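Local coordinates for protein lectin (Polyandrocarpa misakiensis, PDB 1TLG) that binds galactose in a calcium-dependent manner as a homodimeric C-type lectin and serves in the animal's defence against microorganisms, at residues V55-L60 and L95-W100. Residues are numbered along the deposited sequence; the frame is centred on the assembly and turned at random.
Sequences VGADNL and LCVQIW. With GAL (beta-D-galactopyranose), chain C.
V55 and A57 both bond through their backbones to V97 as 55-60 runs antiparallel to 95-100: V55 N donates to V97 O (3.1 Å), and V97 N to A57 O (2.9 Å). Farther along, D58 and C96 form a non-hydrogen-bonded pair whose CA atoms are 4.1 Å apart, and N59 N then donates to L95 O. Between the two V97 bonds, segment 55-60 turns a corner at G56, the centre of an inverse gamma turn.

Branched V97 suits this place, because its two methyls serve different neighbours: CG1 packs on V55 CG2 at 3.6 Å, while CG2 lies against the single methyl of A57, CB. The other methyl of V55, CG1, meets I99 CG1 at 3.8 Å, with the two side chains at about a right angle.

N59 folds back on its own backbone (chi1 73°), bringing its amide beside L95. OD1 accepts from L95 N at 2.7 Å in a nearly straight bond (170°), although the donor lies above the amide plane. ND2, bonded to A64 O, meets L95 CB where the two side chains cross at a slant. An asparagine can thus accept and donate at once where the strand ends. The carboxylate of D58 leads away from 95-100; OD1 takes L60 N in an Asx turn and OD2 bonds the hydroxyl of Y14, while its CB touches C96 SG.

C96 is tied by its disulfide to C111. Q98 bonds D107, and galactose C6 lies over one face of the W100 ring, an aromatic platform common in galactose-binding lectins. Strand 96-100 is central, between 53-55 and 105-109; 57-58 turns off to pair with 68-69, and helix 36-49 packs against I99 through L43 and T46.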
loop_
_atom_site.group_PDB
_atom_site.type_symbol
_atom_site.label_atom_id
_atom_site.label_comp_id
_atom_site.label_asym_id
_atom_site.label_seq_id
_atom_site.Cartn_x
_atom_site.Cartn_y
_atom_site.Cartn_z
ATOM N N VAL A 55 11.836 6.773 1.781
ATOM C CA VAL A 55 11.079 7.630 0.893
ATOM C C VAL A 55 12.130 8.184 -0.086
ATOM O O VAL A 55 13.329 8.089 0.195
ATOM C CB VAL A 55 10.245 8.739 1.513
ATOM C CG1 VAL A 55 9.239 8.162 2.512
ATOM C CG2 VAL A 55 11.061 9.816 2.217
ATOM N N GLY A 56 11.675 8.659 -1.234
ATOM C CA GLY A 56 12.541 9.125 -2.272
ATOM C C GLY A 56 13.064 10.539 -2.132
ATOM O O GLY A 56 12.866 11.331 -3.051
ATOM N N ALA A 57 13.716 10.850 -1.020
ATOM C CA ALA A 57 14.297 12.182 -0.836
ATOM C C ALA A 57 15.689 12.012 -0.218
ATOM O O ALA A 57 15.943 11.067 0.525
ATOM C CB ALA A 57 13.423 13.125 -0.032
ATOM N N ASP A 58 16.602 12.904 -0.604
ATOM C CA ASP A 58 17.984 12.840 -0.138
ATOM C C ASP A 58 18.691 14.164 -0.394
ATOM O O ASP A 58 18.090 15.079 -0.968
ATOM C CB ASP A 58 18.735 11.688 -0.811
ATOM C CG ASP A 58 18.839 11.855 -2.314
ATOM O OD1 ASP A 58 19.563 12.768 -2.772
ATOM O OD2 ASP A 58 18.201 11.098 -3.083
ATOM N N ASN A 59 19.928 14.297 0.097
ATOM C CA ASN A 59 20.656 15.547 -0.159
ATOM C C ASN A 59 21.886 15.244 -1.014
ATOM O O ASN A 59 22.851 16.010 -0.987
ATOM C CB ASN A 59 21.039 16.251 1.136
ATOM C CG ASN A 59 22.166 15.590 1.894
ATOM O OD1 ASN A 59 22.666 14.516 1.560
ATOM N ND2 ASN A 59 22.602 16.265 2.956
ATOM N N LEU A 60 21.862 14.127 -1.737
ATOM C CA LEU A 60 22.996 13.720 -2.553
ATOM C C LEU A 60 23.369 14.692 -3.664
ATOM O O LEU A 60 24.557 14.798 -4.014
ATOM C CB LEU A 60 22.740 12.309 -3.107
ATOM C CG LEU A 60 22.451 11.228 -2.066
ATOM C CD1 LEU A 60 22.208 9.881 -2.713
ATOM C CD2 LEU A 60 23.517 11.152 -0.987
ATOM N N LEU A 95 22.855 12.503 3.378
ATOM C CA LEU A 95 21.639 12.218 4.134
ATOM C C LEU A 95 20.454 11.832 3.258
ATOM O O LEU A 95 20.103 12.515 2.300
ATOM C CB LEU A 95 21.285 13.435 5.014
ATOM C CG LEU A 95 22.338 13.722 6.099
ATOM C CD1 LEU A 95 22.211 15.142 6.622
ATOM C CD2 LEU A 95 22.235 12.722 7.241
ATOM N N CYS A 96 19.822 10.733 3.638
ATOM C CA CYS A 96 18.663 10.174 2.950
ATOM C C CYS A 96 17.458 10.264 3.874
ATOM O O CYS A 96 17.641 10.373 5.090
ATOM C CB CYS A 96 18.938 8.714 2.563
ATOM S SG CYS A 96 20.251 8.607 1.332
ATOM N N VAL A 97 16.263 10.248 3.293
ATOM C CA VAL A 97 15.059 10.423 4.104
ATOM C C VAL A 97 14.226 9.160 4.261
ATOM O O VAL A 97 14.004 8.325 3.389
ATOM C CB VAL A 97 14.245 11.607 3.540
ATOM C CG1 VAL A 97 13.041 11.945 4.409
ATOM C CG2 VAL A 97 15.156 12.836 3.449
ATOM N N GLN A 98 13.706 9.016 5.490
ATOM C CA GLN A 98 12.844 7.892 5.819
ATOM C C GLN A 98 11.611 8.346 6.598
ATOM O O GLN A 98 11.591 9.454 7.129
ATOM C CB GLN A 98 13.590 6.903 6.746
ATOM C CG GLN A 98 13.847 7.514 8.122
ATOM C CD GLN A 98 14.207 6.571 9.240
ATOM O OE1 GLN A 98 14.044 5.350 9.186
ATOM N NE2 GLN A 98 14.728 7.059 10.363
ATOM N N ILE A 99 10.672 7.419 6.722
ATOM C CA ILE A 99 9.521 7.584 7.602
ATOM C C ILE A 99 9.984 6.856 8.876
ATOM O O ILE A 99 10.136 5.641 8.888
ATOM C CB ILE A 99 8.238 6.938 7.076
ATOM C CG1 ILE A 99 7.632 7.754 5.927
ATOM C CG2 ILE A 99 7.221 6.722 8.182
ATOM C CD1 ILE A 99 6.542 7.006 5.186
ATOM N N TRP A 100 10.248 7.625 9.911
ATOM C CA TRP A 100 10.747 7.081 11.173
ATOM C C TRP A 100 9.613 6.644 12.095
ATOM O O TRP A 100 8.762 7.451 12.448
ATOM C CB TRP A 100 11.613 8.153 11.821
ATOM C CG TRP A 100 12.345 7.769 13.064
ATOM C CD1 TRP A 100 12.684 6.518 13.493
ATOM C CD2 TRP A 100 12.888 8.678 14.032
ATOM N NE1 TRP A 100 13.388 6.589 14.674
ATOM C CE2 TRP A 100 13.521 7.910 15.022
ATOM C CE3 TRP A 100 12.881 10.069 14.168
ATOM C CZ2 TRP A 100 14.151 8.488 16.122
ATOM C CZ3 TRP A 100 13.514 10.633 15.262
ATOM C CH2 TRP A 100 14.148 9.845 16.237
HETATM C C1 GAL C . 19.404 9.400 15.614
HETATM C C2 GAL C . 19.312 10.855 15.146
HETATM C C3 GAL C . 17.868 11.200 14.844
HETATM C C4 GAL C . 17.187 10.174 13.884
HETATM C C5 GAL C . 17.395 8.743 14.431
HETATM C C6 GAL C . 16.834 7.601 13.563
HETATM O O1 GAL C . 20.735 9.060 15.760
HETATM O O2 GAL C . 19.747 11.712 16.206
HETATM O O3 GAL C . 17.867 12.459 14.274
HETATM O O4 GAL C . 17.702 10.391 12.606
HETATM O O5 GAL C . 18.813 8.515 14.653
HETATM O O6 GAL C . 16.982 6.366 14.247
#